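Local coordinates for protein kojibiose phosphorylase (Gut metagenome, PDB 6W0P) that belongs to the glycoside hydrolase family 65 phosphorylases, carbohydrate-active enzymes with a helical central catalytic domain between N- and C-terminal beta domains, at residues A[546-560]-A[580-594]. Sequence-based numbering, arbitrary orientation.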
loop_
_atom_site.group_PDB
_atom_site.type_symbol
_atom_site.label_atom_id
_atom_site.label_comp_id
_atom_site.label_asym_id
_atom_site.label_seq_id
_atom_site.Cartn_x
_atom_site.Cartn_y
_atom_site.Cartn_z
ATOM N N PHE A 546 -18.204 23.931 11.480
ATOM C CA PHE A 546 -18.035 22.456 11.536
ATOM C C PHE A 546 -16.542 22.158 11.632
ATOM O O PHE A 546 -15.727 22.871 10.967
ATOM C CB PHE A 546 -18.641 21.764 10.322
ATOM C CG PHE A 546 -20.137 21.899 10.233
ATOM C CD1 PHE A 546 -20.978 20.996 10.873
ATOM C CD2 PHE A 546 -20.703 22.941 9.521
ATOM C CE1 PHE A 546 -22.359 21.148 10.791
ATOM C CE2 PHE A 546 -22.076 23.069 9.427
ATOM C CZ PHE A 546 -22.903 22.173 10.056
ATOM N N GLU A 547 -16.173 21.185 12.463
ATOM C CA GLU A 547 -14.769 20.701 12.509
ATOM C C GLU A 547 -14.702 19.539 11.525
ATOM O O GLU A 547 -15.557 18.692 11.621
ATOM C CB GLU A 547 -14.326 20.307 13.924
ATOM C CG GLU A 547 -12.827 20.005 13.996
ATOM C CD GLU A 547 -12.267 19.657 15.369
ATOM O OE1 GLU A 547 -13.057 19.267 16.255
ATOM O OE2 GLU A 547 -11.046 19.725 15.530
ATOM N N GLN A 548 -13.742 19.547 10.598
ATOM C CA GLN A 548 -13.706 18.613 9.448
ATOM C C GLN A 548 -13.649 17.178 9.960
ATOM O O GLN A 548 -14.297 16.306 9.353
ATOM C CB GLN A 548 -12.508 18.886 8.537
ATOM C CG GLN A 548 -12.598 18.108 7.251
ATOM C CD GLN A 548 -11.464 18.450 6.328
ATOM O OE1 GLN A 548 -11.364 19.580 5.847
ATOM N NE2 GLN A 548 -10.625 17.462 6.064
ATOM N N ASN A 549 -12.856 16.947 11.004
ATOM C CA ASN A 549 -12.794 15.632 11.693
ATOM C C ASN A 549 -12.310 15.867 13.130
ATOM O O ASN A 549 -11.831 16.991 13.426
ATOM C CB ASN A 549 -11.953 14.618 10.909
ATOM C CG ASN A 549 -10.504 15.028 10.756
ATOM O OD1 ASN A 549 -10.063 15.316 9.638
ATOM N ND2 ASN A 549 -9.756 15.014 11.854
ATOM N N ASP A 550 -12.445 14.856 13.986
ATOM C CA ASP A 550 -11.980 14.921 15.392
ATOM C C ASP A 550 -10.487 15.244 15.360
ATOM O O ASP A 550 -9.753 14.508 14.662
ATOM C CB ASP A 550 -12.231 13.607 16.139
ATOM C CG ASP A 550 -12.314 13.715 17.664
ATOM O OD1 ASP A 550 -12.598 14.822 18.190
ATOM O OD2 ASP A 550 -12.176 12.650 18.332
ATOM N N GLY A 551 -10.076 16.306 16.050
ATOM C CA GLY A 551 -8.666 16.706 16.185
ATOM C C GLY A 551 -8.185 17.544 15.007
ATOM O O GLY A 551 -6.960 17.897 14.998
ATOM N N PHE A 552 -9.056 17.871 14.046
ATOM C CA PHE A 552 -8.654 18.688 12.872
ATOM C C PHE A 552 -8.135 20.068 13.299
ATOM O O PHE A 552 -7.074 20.439 12.815
ATOM C CB PHE A 552 -9.755 18.897 11.835
ATOM C CG PHE A 552 -9.192 19.533 10.593
ATOM C CD1 PHE A 552 -9.070 20.909 10.489
ATOM C CD2 PHE A 552 -8.689 18.749 9.570
ATOM C CE1 PHE A 552 -8.502 21.486 9.366
ATOM C CE2 PHE A 552 -8.123 19.325 8.447
ATOM C CZ PHE A 552 -8.031 20.696 8.350
ATOM N N PHE A 553 -8.865 20.818 14.125
ATOM C CA PHE A 553 -8.534 22.225 14.500
ATOM C C PHE A 553 -7.149 22.328 15.143
ATOM O O PHE A 553 -6.489 23.358 14.927
ATOM C CB PHE A 553 -9.539 22.794 15.509
ATOM C CG PHE A 553 -10.908 23.094 14.966
ATOM C CD1 PHE A 553 -11.095 23.395 13.624
ATOM C CD2 PHE A 553 -12.003 23.155 15.821
ATOM C CE1 PHE A 553 -12.347 23.735 13.138
ATOM C CE2 PHE A 553 -13.259 23.494 15.334
ATOM C CZ PHE A 553 -13.431 23.758 13.990
ATOM N N ASP A 554 -6.747 21.304 15.909
ATOM C CA ASP A 554 -5.510 21.302 16.740
ATOM C C ASP A 554 -4.294 20.802 15.950
ATOM O O ASP A 554 -3.191 20.837 16.510
ATOM C CB ASP A 554 -5.708 20.525 18.053
ATOM C CG ASP A 554 -4.897 21.136 19.188
ATOM O OD1 ASP A 554 -4.799 22.375 19.223
ATOM O OD2 ASP A 554 -4.312 20.387 19.980
ATOM N N MET A 555 -4.444 20.419 14.683
ATOM C CA MET A 555 -3.321 19.865 13.872
ATOM C C MET A 555 -2.268 20.951 13.687
ATOM O O MET A 555 -2.568 22.142 13.802
ATOM C CB MET A 555 -3.779 19.372 12.497
ATOM C CG MET A 555 -4.729 18.182 12.567
ATOM S SD MET A 555 -4.005 16.627 13.196
ATOM C CE MET A 555 -2.853 16.320 11.857
ATOM N N PRO A 556 -0.999 20.558 13.412
ATOM C CA PRO A 556 0.038 21.504 13.020
ATOM C C PRO A 556 -0.443 22.372 11.856
ATOM O O PRO A 556 -1.024 21.839 10.902
ATOM C CB PRO A 556 1.217 20.604 12.629
ATOM C CG PRO A 556 1.013 19.375 13.467
ATOM C CD PRO A 556 -0.485 19.193 13.528
ATOM N N HIS A 557 -0.199 23.675 11.970
ATOM C CA HIS A 557 -0.597 24.684 10.959
ATOM C C HIS A 557 0.505 24.795 9.910
ATOM O O HIS A 557 1.660 25.006 10.308
ATOM C CB HIS A 557 -0.870 26.058 11.598
ATOM C CG HIS A 557 -1.290 27.051 10.569
ATOM N ND1 HIS A 557 -2.443 26.869 9.796
ATOM C CD2 HIS A 557 -0.702 28.188 10.125
ATOM C CE1 HIS A 557 -2.543 27.879 8.946
ATOM N NE2 HIS A 557 -1.492 28.698 9.130
ATOM N N VAL A 558 0.170 24.619 8.632
ATOM C CA VAL A 558 1.046 25.051 7.502
ATOM C C VAL A 558 0.266 26.064 6.664
ATOM O O VAL A 558 -0.869 25.758 6.218
ATOM C CB VAL A 558 1.571 23.902 6.618
ATOM C CG1 VAL A 558 2.446 24.457 5.493
ATOM C CG2 VAL A 558 2.356 22.852 7.403
ATOM N N ASP A 559 0.870 27.230 6.472
ATOM C CA ASP A 559 0.339 28.296 5.589
ATOM C C ASP A 559 0.683 27.881 4.156
ATOM O O ASP A 559 1.879 27.807 3.806
ATOM C CB ASP A 559 0.878 29.665 6.005
ATOM C CG ASP A 559 0.375 30.837 5.171
ATOM O OD1 ASP A 559 -0.365 30.614 4.182
ATOM O OD2 ASP A 559 0.730 31.983 5.530
ATOM N N ILE A 560 -0.335 27.584 3.364
ATOM C CA ILE A 560 -0.176 27.138 1.954
ATOM C C ILE A 560 0.677 28.153 1.162
ATOM O O ILE A 560 1.345 27.719 0.199
ATOM C CB ILE A 560 -1.561 26.904 1.331
ATOM C CG1 ILE A 560 -2.179 25.632 1.907
ATOM C CG2 ILE A 560 -1.465 26.858 -0.185
ATOM C CD1 ILE A 560 -3.589 25.384 1.460
ATOM N N TYR A 580 -0.502 14.303 5.315
ATOM C CA TYR A 580 -1.628 13.873 6.187
ATOM C C TYR A 580 -1.588 14.573 7.547
ATOM O O TYR A 580 -2.664 14.710 8.178
ATOM C CB TYR A 580 -1.630 12.360 6.387
ATOM C CG TYR A 580 -1.963 11.585 5.142
ATOM C CD1 TYR A 580 -3.227 11.639 4.594
ATOM C CD2 TYR A 580 -1.037 10.753 4.551
ATOM C CE1 TYR A 580 -3.559 10.907 3.471
ATOM C CE2 TYR A 580 -1.350 10.003 3.431
ATOM C CZ TYR A 580 -2.615 10.085 2.884
ATOM O OH TYR A 580 -2.918 9.391 1.753
ATOM N N ARG A 581 -0.406 15.014 7.990
ATOM C CA ARG A 581 -0.225 15.442 9.406
ATOM C C ARG A 581 -0.108 16.966 9.478
ATOM O O ARG A 581 0.627 17.455 10.363
ATOM C CB ARG A 581 0.938 14.682 10.055
ATOM C CG ARG A 581 2.255 14.751 9.318
ATOM C CD ARG A 581 3.284 13.842 9.967
ATOM N NE ARG A 581 4.524 13.818 9.203
ATOM C CZ ARG A 581 5.523 14.709 9.286
ATOM N NH1 ARG A 581 5.452 15.739 10.123
ATOM N NH2 ARG A 581 6.597 14.567 8.508
ATOM N N THR A 582 -0.835 17.676 8.608
ATOM C CA THR A 582 -0.951 19.160 8.583
ATOM C C THR A 582 -2.440 19.526 8.559
ATOM O O THR A 582 -3.279 18.614 8.670
ATOM C CB THR A 582 -0.251 19.797 7.371
ATOM O OG1 THR A 582 -1.021 19.549 6.190
ATOM C CG2 THR A 582 1.161 19.298 7.156
ATOM N N ASP A 583 -2.742 20.814 8.387
ATOM C CA ASP A 583 -4.121 21.337 8.247
ATOM C C ASP A 583 -4.309 21.838 6.811
ATOM O O ASP A 583 -5.130 22.740 6.586
ATOM C CB ASP A 583 -4.379 22.378 9.330
ATOM C CG ASP A 583 -3.634 23.682 9.143
ATOM O OD1 ASP A 583 -2.679 23.715 8.320
ATOM O OD2 ASP A 583 -4.024 24.640 9.814
ATOM N N ILE A 584 -3.537 21.292 5.877
ATOM C CA ILE A 584 -3.670 21.559 4.420
ATOM C C ILE A 584 -4.721 20.583 3.903
ATOM O O ILE A 584 -4.587 19.373 4.167
ATOM C CB ILE A 584 -2.328 21.363 3.698
ATOM C CG1 ILE A 584 -1.226 22.282 4.233
ATOM C CG2 ILE A 584 -2.509 21.523 2.206
ATOM C CD1 ILE A 584 0.155 21.803 3.902
ATOM N N ILE A 585 -5.696 21.097 3.156
ATOM C CA ILE A 585 -6.889 20.368 2.658
ATOM C C ILE A 585 -6.807 20.285 1.132
ATOM O O ILE A 585 -6.413 21.291 0.466
ATOM C CB ILE A 585 -8.159 21.075 3.146
ATOM C CG1 ILE A 585 -8.316 20.947 4.661
ATOM C CG2 ILE A 585 -9.398 20.576 2.435
ATOM C CD1 ILE A 585 -9.132 22.068 5.254
ATOM N N LYS A 586 -7.143 19.119 0.588
ATOM C CA LYS A 586 -7.062 18.891 -0.865
ATOM C C LYS A 586 -8.222 19.608 -1.555
ATOM O O LYS A 586 -8.003 20.243 -2.574
ATOM C CB LYS A 586 -7.064 17.393 -1.147
ATOM C CG LYS A 586 -6.928 17.009 -2.616
ATOM C CD LYS A 586 -7.031 15.507 -2.749
ATOM C CE LYS A 586 -7.143 15.015 -4.168
ATOM N NZ LYS A 586 -5.825 15.177 -4.805
ATOM N N GLN A 587 -9.429 19.476 -1.028
ATOM C CA GLN A 587 -10.641 19.865 -1.775
ATOM C C GLN A 587 -11.768 20.040 -0.771
ATOM O O GLN A 587 -11.627 19.692 0.393
ATOM C CB GLN A 587 -10.942 18.807 -2.834
ATOM C CG GLN A 587 -11.341 17.440 -2.258
ATOM C CD GLN A 587 -11.344 16.353 -3.316
ATOM O OE1 GLN A 587 -10.320 15.762 -3.615
ATOM N NE2 GLN A 587 -12.508 16.054 -3.873
ATOM N N PRO A 588 -12.913 20.594 -1.195
ATOM C CA PRO A 588 -14.033 20.790 -0.283
ATOM C C PRO A 588 -14.395 19.513 0.481
ATOM O O PRO A 588 -14.607 18.473 -0.128
ATOM C CB PRO A 588 -15.156 21.240 -1.216
ATOM C CG PRO A 588 -14.411 21.926 -2.342
ATOM C CD PRO A 588 -13.168 21.089 -2.554
ATOM N N ASP A 589 -14.482 19.624 1.803
ATOM C CA ASP A 589 -14.959 18.534 2.688
ATOM C C ASP A 589 -16.173 19.088 3.446
ATOM O O ASP A 589 -17.306 18.828 3.010
ATOM C CB ASP A 589 -13.771 18.023 3.508
ATOM C CG ASP A 589 -13.971 16.654 4.105
ATOM O OD1 ASP A 589 -14.977 16.505 4.840
ATOM O OD2 ASP A 589 -13.122 15.735 3.831
ATOM N N VAL A 590 -15.954 19.940 4.451
ATOM C CA VAL A 590 -17.061 20.685 5.122
ATOM C C VAL A 590 -17.821 21.485 4.051
ATOM O O VAL A 590 -19.075 21.457 4.042
ATOM C CB VAL A 590 -16.531 21.598 6.235
ATOM C CG1 VAL A 590 -17.586 22.608 6.685
ATOM C CG2 VAL A 590 -16.014 20.795 7.403
ATOM N N LEU A 591 -17.093 22.202 3.194
ATOM C CA LEU A 591 -17.687 23.135 2.194
ATOM C C LEU A 591 -18.430 22.331 1.123
ATOM O O LEU A 591 -19.342 22.885 0.475
ATOM C CB LEU A 591 -16.585 24.015 1.592
ATOM C CG LEU A 591 -16.002 25.084 2.514
ATOM C CD1 LEU A 591 -15.251 26.135 1.703
ATOM C CD2 LEU A 591 -17.083 25.750 3.375
ATOM N N MET A 592 -18.057 21.063 0.938
ATOM C CA MET A 592 -18.792 20.148 0.038
ATOM C C MET A 592 -20.210 19.909 0.593
ATOM O O MET A 592 -21.156 20.098 -0.156
ATOM C CB MET A 592 -18.075 18.808 -0.103
ATOM C CG MET A 592 -18.607 18.004 -1.249
ATOM S SD MET A 592 -18.201 18.830 -2.810
ATOM C CE MET A 592 -19.379 18.043 -3.901
ATOM N N PHE A 593 -20.391 19.491 1.844
ATOM C CA PHE A 593 -21.775 19.198 2.301
ATOM C C PHE A 593 -22.538 20.525 2.448
ATOM O O PHE A 593 -23.735 20.538 2.256
ATOM C CB PHE A 593 -21.819 18.270 3.517
ATOM C CG PHE A 593 -21.432 18.877 4.832
ATOM C CD1 PHE A 593 -22.318 19.684 5.524
ATOM C CD2 PHE A 593 -20.206 18.590 5.403
ATOM C CE1 PHE A 593 -21.973 20.233 6.749
ATOM C CE2 PHE A 593 -19.868 19.113 6.638
ATOM C CZ PHE A 593 -20.754 19.938 7.305
ATOM N N MET A 594 -21.848 21.618 2.734
ATOM C CA MET A 594 -22.487 22.939 2.847
ATOM C C MET A 594 -22.975 23.362 1.456
ATOM O O MET A 594 -24.118 23.840 1.358
ATOM C CB MET A 594 -21.531 23.942 3.479
ATOM C CG MET A 594 -21.264 23.599 4.945
ATOM S SD MET A 594 -20.570 24.937 5.946
ATOM C CE MET A 594 -22.065 25.897 6.205
HETATM O O HOH W 1 -13.249 21.128 5.293
HETATM O O HOH W 2 -15.904 17.194 7.198
#
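D583 grips the 546-560 loop with both carboxylate oxygens, a worked example of how one buried acid can join two loop segments of one chain. Its CG lies between backbone N and carbonyl carbon (chi1 71°), which turns the carboxylate toward H557 and V558. The syn lone pair of D583 OD2 receives a nearly straight hydrogen bond from H557 ND1 (2.7 Å), with OD2 close to the imidazole plane although ring and carboxylate stand almost perpendicular. V558 N donates a hydrogen bond to D583 OD1 from above the carboxylate plane (3.0 Å). R616 of the same chain adds a salt bridge to D583 OD2, and Q463 of the second subunit a hydrogen bond. Beside this grip, V558 CB rests against I584 CD1 (3.7 Å).

Farther along, the extended Q548 side chain lays its amide flat on the D589 carboxylate, the planes 1° apart, while both groups reach D477; one water links Q548 OE1 to V590 N, another Q548 O to D589 OD1. I585 CD1 packs against F552 CZ (3.6 Å). The His-carboxylate bond joins loop to loop; at the other end a T-shaped pair, F593 CZ over one F546 face, sets 546-560 on helix 590-596 of the family 65 central domain.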